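Local coordinates for protein photosystem II stability/assembly factor HCF136 (Cyanidioschyzon merolae, PDB 5OJ3) that is probably essential for photosystem II biogenesis, acting at an early assembly intermediate that includes D2 and cytochrome b559, at residues A[307-312]-A[352-357]; A[313-318]-A[331-336]; A[221-226]-A[233-238]. All blocks are in the same frame, centred on the assembly; numbering follows the deposited sequence.

Contact 1. Residues A[307-312]-A[352-357]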
loop_
_atom_site.group_PDB
_atom_site.type_symbol
_atom_site.label_atom_id
_atom_site.label_comp_id
_atom_site.label_asym_id
_atom_site.label_seq_id
_atom_site.Cartn_x
_atom_site.Cartn_y
_atom_site.Cartn_z
ATOM N N ALA A 307 -4.465 -5.837 19.236
ATOM C CA ALA A 307 -4.532 -4.582 19.972
ATOM C C ALA A 307 -3.342 -3.689 19.639
ATOM O O ALA A 307 -2.209 -4.159 19.489
ATOM C CB ALA A 307 -4.580 -4.848 21.476
ATOM N N ARG A 308 -3.612 -2.394 19.499
ATOM C CA ARG A 308 -2.544 -1.436 19.282
ATOM C C ARG A 308 -1.700 -1.293 20.545
ATOM O O ARG A 308 -2.107 -1.660 21.652
ATOM C CB ARG A 308 -3.122 -0.088 18.835
ATOM C CG ARG A 308 -4.136 0.547 19.788
ATOM C CD ARG A 308 -4.593 1.910 19.270
ATOM N NE ARG A 308 -5.933 2.259 19.737
ATOM C CZ ARG A 308 -6.190 2.910 20.866
ATOM N NH1 ARG A 308 -5.195 3.294 21.652
ATOM N NH2 ARG A 308 -7.442 3.179 21.209
ATOM N N SER A 309 -0.505 -0.744 20.361
ATOM C CA SER A 309 0.483 -0.617 21.422
ATOM C C SER A 309 0.671 0.831 21.845
ATOM O O SER A 309 1.706 1.180 22.412
ATOM C CB SER A 309 1.819 -1.211 20.983
ATOM O OG SER A 309 2.307 -0.554 19.826
ATOM N N THR A 310 -0.310 1.681 21.594
ATOM C CA THR A 310 -0.122 3.096 21.834
ATOM C C THR A 310 -1.203 3.687 22.712
ATOM O O THR A 310 -2.301 3.146 22.866
ATOM C CB THR A 310 -0.102 3.904 20.531
ATOM O OG1 THR A 310 -1.209 3.505 19.688
ATOM C CG2 THR A 310 1.216 3.692 19.821
ATOM N N SER A 311 -0.843 4.847 23.257
ATOM C CA SER A 311 -1.854 5.766 23.742
ATOM C C SER A 311 -2.768 6.172 22.594
ATOM O O SER A 311 -3.991 6.002 22.642
ATOM C CB SER A 311 -1.173 6.988 24.325
ATOM O OG SER A 311 -0.147 7.441 23.442
ATOM N N ARG A 312 -2.180 6.759 21.566
ATOM C CA ARG A 312 -2.859 7.311 20.393
ATOM C C ARG A 312 -3.267 6.221 19.400
ATOM O O ARG A 312 -3.014 5.038 19.606
ATOM C CB ARG A 312 -1.954 8.331 19.706
ATOM C CG ARG A 312 -1.701 9.510 20.629
ATOM C CD ARG A 312 -0.919 10.580 19.940
ATOM N NE ARG A 312 -1.540 11.858 20.222
ATOM C CZ ARG A 312 -2.692 12.259 19.692
ATOM N NH1 ARG A 312 -3.362 11.487 18.845
ATOM N NH2 ARG A 312 -3.202 13.420 20.030
ATOM N N ILE A 352 1.103 -8.160 19.855
ATOM C CA ILE A 352 2.347 -7.828 19.163
ATOM C C ILE A 352 2.921 -6.522 19.702
ATOM O O ILE A 352 2.256 -5.479 19.682
ATOM C CB ILE A 352 2.115 -7.740 17.650
ATOM C CG1 ILE A 352 1.286 -8.933 17.167
ATOM C CG2 ILE A 352 3.442 -7.650 16.913
ATOM C CD1 ILE A 352 1.186 -9.041 15.662
ATOM N N ALA A 353 4.161 -6.572 20.183
ATOM C CA ALA A 353 4.809 -5.422 20.806
ATOM C C ALA A 353 5.651 -4.680 19.772
ATOM O O ALA A 353 6.524 -5.277 19.132
ATOM C CB ALA A 353 5.679 -5.866 21.981
ATOM N N PHE A 354 5.389 -3.384 19.607
ATOM C CA PHE A 354 6.189 -2.535 18.734
ATOM C C PHE A 354 7.217 -1.777 19.558
ATOM O O PHE A 354 6.928 -1.329 20.670
ATOM C CB PHE A 354 5.342 -1.517 17.959
ATOM C CG PHE A 354 4.444 -2.120 16.916
ATOM C CD1 PHE A 354 3.484 -3.059 17.246
ATOM C CD2 PHE A 354 4.597 -1.768 15.585
ATOM C CE1 PHE A 354 2.668 -3.605 16.276
ATOM C CE2 PHE A 354 3.787 -2.315 14.610
ATOM C CZ PHE A 354 2.823 -3.235 14.955
ATOM N N ASP A 355 8.416 -1.630 19.005
ATOM C CA ASP A 355 9.461 -0.824 19.623
ATOM C C ASP A 355 9.362 0.590 19.062
ATOM O O ASP A 355 9.631 0.814 17.877
ATOM C CB ASP A 355 10.838 -1.427 19.359
ATOM C CG ASP A 355 11.026 -2.772 20.035
ATOM O OD1 ASP A 355 10.294 -3.062 21.006
ATOM O OD2 ASP A 355 11.905 -3.542 19.590
ATOM N N MET A 356 8.989 1.542 19.911
ATOM C CA MET A 356 8.766 2.907 19.458
ATOM C C MET A 356 10.087 3.624 19.219
ATOM O O MET A 356 11.090 3.383 19.897
ATOM C CB MET A 356 7.916 3.688 20.464
ATOM C CG MET A 356 6.563 3.067 20.747
ATOM S SD MET A 356 5.548 3.115 19.253
ATOM C CE MET A 356 4.390 1.794 19.563
ATOM N N VAL A 357 10.074 4.516 18.235
ATOM C CA VAL A 357 11.258 5.238 17.798
ATOM C C VAL A 357 10.920 6.721 17.742
ATOM O O VAL A 357 9.758 7.104 17.572
ATOM C CB VAL A 357 11.733 4.689 16.425
ATOM C CG1 VAL A 357 12.664 5.652 15.699
ATOM C CG2 VAL A 357 12.395 3.330 16.601
#
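This is a small side-chain contact between an inter-blade connection and the outermost strand of the blade it leads into. Residues 307-312 run from strand 304-307, the last strand of one blade, toward strand 314-319, the first of the next, and 352-357 carries strand 354-356 at the far edge of that second sheet. The two segments share van der Waals contacts alone, with 180 Å² buried. Ser309 points at the strand: its OG sits between the backbone N and the carbonyl carbon (chi1 59°), from where it reaches Phe354 CB at 3.7 Å and lies obliquely to the ring. Met356, bent at chi2 (-66°), folds its thioether back so that the terminal CE touches the same Ser309 OG. The Met356 CE methyl also meets Thr310 CG2 at 3.7 Å, the two side chains crossing at about a right angle. Thr310 thus splits its branches: CG2 goes to the methionine, while OG1 donates to Arg312 O from above the carbonyl plane and ties down the loop's own turn. An alanine at this threonine would remove both branches and would probably loosen the turn at Arg312 as well as the methionine packing. Within the same loop, Arg308 NH1 makes a weak hydrogen bond to Thr310 O in the plane of the guanidinium, at 3.1 Å. Strand 328-332 floors the contact, with Glu330 touching Ser309, Phe354 and Met356, and Ile332 touching Thr310. A connection crossing from the outer edge of one sheet to the first strand of the next is typical of the beta-propeller.

Contact 2. Residues A[313-318]-A[331-336]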
loop_
_atom_site.group_PDB
_atom_site.type_symbol
_atom_site.label_atom_id
_atom_site.label_comp_id
_atom_site.label_asym_id
_atom_site.label_seq_id
_atom_site.Cartn_x
_atom_site.Cartn_y
_atom_site.Cartn_z
ATOM N N ARG A 313 -3.903 6.637 18.303
ATOM C CA ARG A 313 -4.409 5.718 17.291
ATOM C C ARG A 313 -3.447 5.640 16.103
ATOM O O ARG A 313 -2.584 6.495 15.903
ATOM C CB ARG A 313 -5.790 6.161 16.787
ATOM C CG ARG A 313 -6.788 6.420 17.890
ATOM C CD ARG A 313 -7.547 5.133 18.123
ATOM N NE ARG A 313 -8.477 5.180 19.245
ATOM C CZ ARG A 313 -9.768 5.474 19.133
ATOM N NH1 ARG A 313 -10.285 5.761 17.945
ATOM N NH2 ARG A 313 -10.544 5.470 20.207
ATOM N N ILE A 314 -3.601 4.592 15.324
ATOM C CA ILE A 314 -2.677 4.272 14.245
ATOM C C ILE A 314 -3.167 4.936 12.964
ATOM O O ILE A 314 -4.375 5.021 12.712
ATOM C CB ILE A 314 -2.552 2.752 14.090
ATOM C CG1 ILE A 314 -2.338 2.089 15.449
ATOM C CG2 ILE A 314 -1.375 2.417 13.216
ATOM C CD1 ILE A 314 -2.359 0.569 15.383
ATOM N N SER A 315 -2.230 5.407 12.138
ATOM C CA SER A 315 -2.593 6.019 10.865
ATOM C C SER A 315 -2.220 5.167 9.663
ATOM O O SER A 315 -2.980 5.117 8.694
ATOM C CB SER A 315 -1.920 7.379 10.707
ATOM O OG SER A 315 -1.835 8.035 11.963
ATOM N N ALA A 316 -1.082 4.488 9.698
ATOM C CA ALA A 316 -0.593 3.696 8.580
ATOM C C ALA A 316 0.058 2.427 9.110
ATOM O O ALA A 316 0.407 2.330 10.289
ATOM C CB ALA A 316 0.399 4.487 7.724
ATOM N N ILE A 317 0.176 1.433 8.230
ATOM C CA ILE A 317 0.738 0.150 8.625
ATOM C C ILE A 317 1.142 -0.633 7.379
ATOM O O ILE A 317 0.571 -0.447 6.296
ATOM C CB ILE A 317 -0.255 -0.637 9.501
ATOM C CG1 ILE A 317 0.426 -1.844 10.151
ATOM C CG2 ILE A 317 -1.482 -1.063 8.699
ATOM C CD1 ILE A 317 -0.259 -2.340 11.413
ATOM N N GLY A 318 2.133 -1.504 7.526
ATOM C CA GLY A 318 2.623 -2.306 6.418
ATOM C C GLY A 318 3.721 -3.230 6.893
ATOM O O GLY A 318 4.084 -3.249 8.075
ATOM N N THR A 331 2.471 3.590 11.879
ATOM C CA THR A 331 2.542 5.033 12.022
ATOM C C THR A 331 1.419 5.492 12.932
ATOM O O THR A 331 0.248 5.186 12.686
ATOM C CB THR A 331 2.409 5.728 10.668
ATOM O OG1 THR A 331 3.652 5.656 9.959
ATOM C CG2 THR A 331 2.005 7.179 10.861
ATOM N N ILE A 332 1.773 6.210 13.968
ATOM C CA ILE A 332 0.805 6.673 14.945
ATOM C C ILE A 332 0.458 8.113 14.587
ATOM O O ILE A 332 1.293 8.852 14.045
ATOM C CB ILE A 332 1.387 6.542 16.367
ATOM C CG1 ILE A 332 1.944 5.130 16.625
ATOM C CG2 ILE A 332 0.338 6.801 17.390
ATOM C CD1 ILE A 332 1.028 3.975 16.226
ATOM N N ARG A 333 -0.772 8.533 14.879
ATOM C CA ARG A 333 -1.131 9.911 14.571
ATOM C C ARG A 333 -0.332 10.878 15.433
ATOM O O ARG A 333 -0.040 10.609 16.601
ATOM C CB ARG A 333 -2.638 10.147 14.691
ATOM C CG ARG A 333 -3.357 9.485 13.534
ATOM C CD ARG A 333 -4.828 9.775 13.347
ATOM N NE ARG A 333 -5.718 9.094 14.275
ATOM C CZ ARG A 333 -6.963 8.751 13.961
ATOM N NH1 ARG A 333 -7.426 9.003 12.747
ATOM N NH2 ARG A 333 -7.733 8.134 14.841
ATOM N N GLY A 334 0.029 12.008 14.832
ATOM C CA GLY A 334 0.947 12.946 15.445
ATOM C C GLY A 334 2.408 12.563 15.348
ATOM O O GLY A 334 3.226 13.103 16.100
ATOM N N GLY A 335 2.766 11.648 14.450
ATOM C CA GLY A 335 4.155 11.397 14.128
ATOM C C GLY A 335 4.796 10.177 14.753
ATOM O O GLY A 335 6.008 9.989 14.589
ATOM N N GLY A 336 4.036 9.345 15.460
ATOM C CA GLY A 336 4.607 8.146 16.043
ATOM C C GLY A 336 5.107 7.169 14.996
ATOM O O GLY A 336 4.758 7.233 13.814
#
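Thr331 begins the second segment opposite two residues at once, Ser315 and Ala316, which makes this a classic beta bulge in the antiparallel pairing of strands 314-319 and 328-332. Thr331 O takes Ser315 N nearly along the C=O axis and, more weakly, Ala316 N at 3.3 Å; Thr331 N answers to Ala316 O at 2.9 Å, from 42° above that carbonyl's plane. Its CB rests on Ala316 CB at 3.8 Å, and CG2, anti to the backbone N, turns to Ser315 CB. Ile332 follows as the non-hydrogen-bonded partner of Ile314. Their side chains diverge at the root, yet Ile332, bent at chi2 (-48°), brings CD1 back to Ile314 CG1 at 3.9 Å, the two crossing obliquely, while its CG2 branch lies against Arg313 O. Arg333 N closes the pairing, donating almost straight to Arg313 O at 2.9 Å. The Arg333 side chain, bent at chi3, runs alongside Arg313 in the same direction, with its NH2 3.4 Å from Arg313 CB and the guanidinium planes 33° apart. Gly334, Gly335 and Gly336 then turn the chain; Gly335 N and, weakly, Gly336 N both reach Ile332 O, a G1 beta bulge in which Gly335's backbone conformation would jam any CB against the preceding carbonyl O. Beyond the segments, Arg313 NH1 is held weakly by Arg289 O, and Ile314 packs on Ile286 of the preceding sheet. Backbone bonds therefore carry the pairing, and the two arginines meet through aliphatic carbon against guanidinium, where their like charges, 4.7 Å apart from Arg313 NH1 to Arg333 NH2, would probably repel.

Contact 3. Residues A[221-226]-A[233-238]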
loop_
_atom_site.group_PDB
_atom_site.type_symbol
_atom_site.label_atom_id
_atom_site.label_comp_id
_atom_site.label_asym_id
_atom_site.label_seq_id
_atom_site.Cartn_x
_atom_site.Cartn_y
_atom_site.Cartn_z
ATOM N N ASN A 221 -3.907 -15.079 -15.825
ATOM C CA ASN A 221 -5.351 -15.007 -15.602
ATOM C C ASN A 221 -5.723 -15.121 -14.125
ATOM O O ASN A 221 -6.849 -15.502 -13.795
ATOM C CB ASN A 221 -6.084 -16.084 -16.413
ATOM C CG ASN A 221 -5.564 -16.200 -17.835
ATOM O OD1 ASN A 221 -5.387 -15.199 -18.529
ATOM N ND2 ASN A 221 -5.307 -17.429 -18.273
ATOM N N CYS A 222 -4.802 -14.780 -13.225
ATOM C CA CYS A 222 -4.979 -14.999 -11.795
ATOM C C CYS A 222 -4.693 -13.707 -11.045
ATOM O O CYS A 222 -3.691 -13.038 -11.317
ATOM C CB CYS A 222 -4.057 -16.122 -11.303
ATOM S SG CYS A 222 -4.350 -16.665 -9.606
ATOM N N ALA A 223 -5.569 -13.360 -10.103
ATOM C CA ALA A 223 -5.417 -12.131 -9.334
ATOM C C ALA A 223 -6.274 -12.208 -8.078
ATOM O O ALA A 223 -7.337 -12.834 -8.073
ATOM C CB ALA A 223 -5.801 -10.899 -10.159
ATOM N N GLU A 224 -5.801 -11.555 -7.017
ATOM C CA GLU A 224 -6.521 -11.469 -5.753
ATOM C C GLU A 224 -6.953 -10.031 -5.501
ATOM O O GLU A 224 -6.142 -9.106 -5.608
ATOM C CB GLU A 224 -5.665 -11.974 -4.590
ATOM C CG GLU A 224 -5.603 -13.489 -4.475
ATOM C CD GLU A 224 -4.826 -13.951 -3.256
ATOM O OE1 GLU A 224 -4.355 -13.084 -2.490
ATOM O OE2 GLU A 224 -4.684 -15.178 -3.065
ATOM N N MET A 225 -8.228 -9.848 -5.167
ATOM C CA MET A 225 -8.788 -8.538 -4.866
ATOM C C MET A 225 -9.176 -8.456 -3.396
ATOM O O MET A 225 -9.714 -9.412 -2.829
ATOM C CB MET A 225 -10.012 -8.244 -5.740
ATOM C CG MET A 225 -10.918 -7.148 -5.190
ATOM S SD MET A 225 -12.314 -6.783 -6.261
ATOM C CE MET A 225 -12.974 -8.430 -6.486
ATOM N N VAL A 226 -8.903 -7.304 -2.787
ATOM C CA VAL A 226 -9.334 -6.990 -1.431
ATOM C C VAL A 226 -10.253 -5.782 -1.499
ATOM O O VAL A 226 -9.970 -4.815 -2.215
ATOM C CB VAL A 226 -8.135 -6.716 -0.502
ATOM C CG1 VAL A 226 -8.603 -6.507 0.930
ATOM C CG2 VAL A 226 -7.161 -7.858 -0.585
ATOM N N TYR A 233 -10.906 -11.956 -2.493
ATOM C CA TYR A 233 -11.365 -12.786 -3.593
ATOM C C TYR A 233 -10.205 -13.083 -4.530
ATOM O O TYR A 233 -9.306 -12.260 -4.704
ATOM C CB TYR A 233 -12.480 -12.090 -4.387
ATOM C CG TYR A 233 -13.765 -11.876 -3.626
ATOM C CD1 TYR A 233 -14.748 -12.853 -3.601
ATOM C CD2 TYR A 233 -13.995 -10.692 -2.937
ATOM C CE1 TYR A 233 -15.925 -12.660 -2.912
ATOM C CE2 TYR A 233 -15.172 -10.489 -2.246
ATOM C CZ TYR A 233 -16.133 -11.479 -2.236
ATOM O OH TYR A 233 -17.309 -11.295 -1.550
ATOM N N VAL A 234 -10.226 -14.274 -5.125
ATOM C CA VAL A 234 -9.296 -14.659 -6.184
ATOM C C VAL A 234 -10.112 -14.983 -7.434
ATOM O O VAL A 234 -11.180 -15.602 -7.348
ATOM C CB VAL A 234 -8.402 -15.857 -5.772
ATOM C CG1 VAL A 234 -9.237 -17.015 -5.219
ATOM C CG2 VAL A 234 -7.503 -16.313 -6.940
ATOM N N THR A 235 -9.644 -14.517 -8.588
ATOM C CA THR A 235 -10.116 -14.985 -9.882
ATOM C C THR A 235 -9.010 -15.823 -10.501
ATOM O O THR A 235 -7.824 -15.564 -10.278
ATOM C CB THR A 235 -10.488 -13.811 -10.819
ATOM O OG1 THR A 235 -11.143 -14.309 -11.991
ATOM C CG2 THR A 235 -9.261 -13.017 -11.238
ATOM N N GLU A 236 -9.396 -16.862 -11.236
ATOM C CA GLU A 236 -8.436 -17.683 -11.951
ATOM C C GLU A 236 -8.745 -17.765 -13.435
ATOM O O GLU A 236 -8.006 -18.429 -14.168
ATOM C CB GLU A 236 -8.380 -19.097 -11.354
ATOM C CG GLU A 236 -7.838 -19.144 -9.935
ATOM C CD GLU A 236 -7.896 -20.535 -9.331
ATOM O OE1 GLU A 236 -8.371 -21.466 -10.019
ATOM O OE2 GLU A 236 -7.469 -20.697 -8.169
ATOM N N ASN A 237 -9.807 -17.108 -13.894
ATOM C CA ASN A 237 -10.199 -17.072 -15.297
ATOM C C ASN A 237 -10.231 -15.638 -15.815
ATOM O O ASN A 237 -11.076 -15.269 -16.634
ATOM C CB ASN A 237 -11.549 -17.757 -15.500
ATOM C CG ASN A 237 -12.630 -17.202 -14.589
ATOM O OD1 ASN A 237 -12.478 -16.134 -13.997
ATOM N ND2 ASN A 237 -13.735 -17.928 -14.480
ATOM N N GLY A 238 -9.317 -14.806 -15.321
ATOM C CA GLY A 238 -9.157 -13.465 -15.851
ATOM C C GLY A 238 -10.249 -12.482 -15.492
ATOM O O GLY A 238 -10.482 -11.529 -16.240
#
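Strands 222-226 and 233-235 run antiparallel, 158° between their directions and 4.6 Å between axes at closest approach, as the middle two strands of a four-stranded sheet. Ala223 with Thr235 and Met225 with Tyr233 are hydrogen-bonded pairs, each linked by two N-H to C=O bonds; that from Thr235 N to Ala223 O, 2.9 Å, lies nearly along the C=O axis. Between them Glu224 and Val234 form the non-hydrogen-bonded pair, and their side chains cross obliquely, CG of Glu224 3.9 Å from CB of Val234. Beside it, Cys222 SG, anti to its backbone N (chi1 -171°), meets Val234 CG2 at 4.1 Å. The other face carries Ala223, Thr235, Met225 and Tyr233. Here Ala223 CB and Thr235 CG2 meet at 4.2 Å, and both residues touch Trp181 of the preceding sheet; Met225 swings its CE methyl to Tyr233 CB, oblique to the ring. Past the strands, Gly238 N reaches Asn221 O at 3.0 Å from above the carbonyl plane, at a positive phi of 73° that suits glycine. Glu224 OE1 bonds to Tyr283 OH of the next blade. In the turn, Thr235 OG1 bonds to Gly239 N and Asn241 O, and Asn237 OD1 to Asn241 N; with Trp242 following, this is consistent with the Asp-box turn of BNR-type propeller blades, an asparagine standing where the aspartate usually is. Chemically, a backbone-bonded centre, with largely apolar cover on the Ala223 and Met225 face and a mixed one around Glu224 and Val234, leads into a turn fixed by side-chain oxygens, to which neutral Asn237 would probably bring no charge.

In the fold
From the N terminus, contact 3 comes first: 221-226 and 233-238 close a short hairpin within the sheet of strands 212-219 to 243-244, complete before the others begin. Contact 1 then opens at 307-312, as the chain leaves the sheet ending in strand 304-307, and closes at 352-357. Contact 2, 313-318 with 331-336, nests inside that long loop as the inner hairpin of the sheet whose last strand is 354-356. The nested pair touch, with Arg308 CB on Ile314 CD1 and Thr310 CG2 on Ile332 CG1. Contact 3 lies on the opposite side of the chain's centre from contact 2, about 31 Å between centres, across the seven-bladed ring.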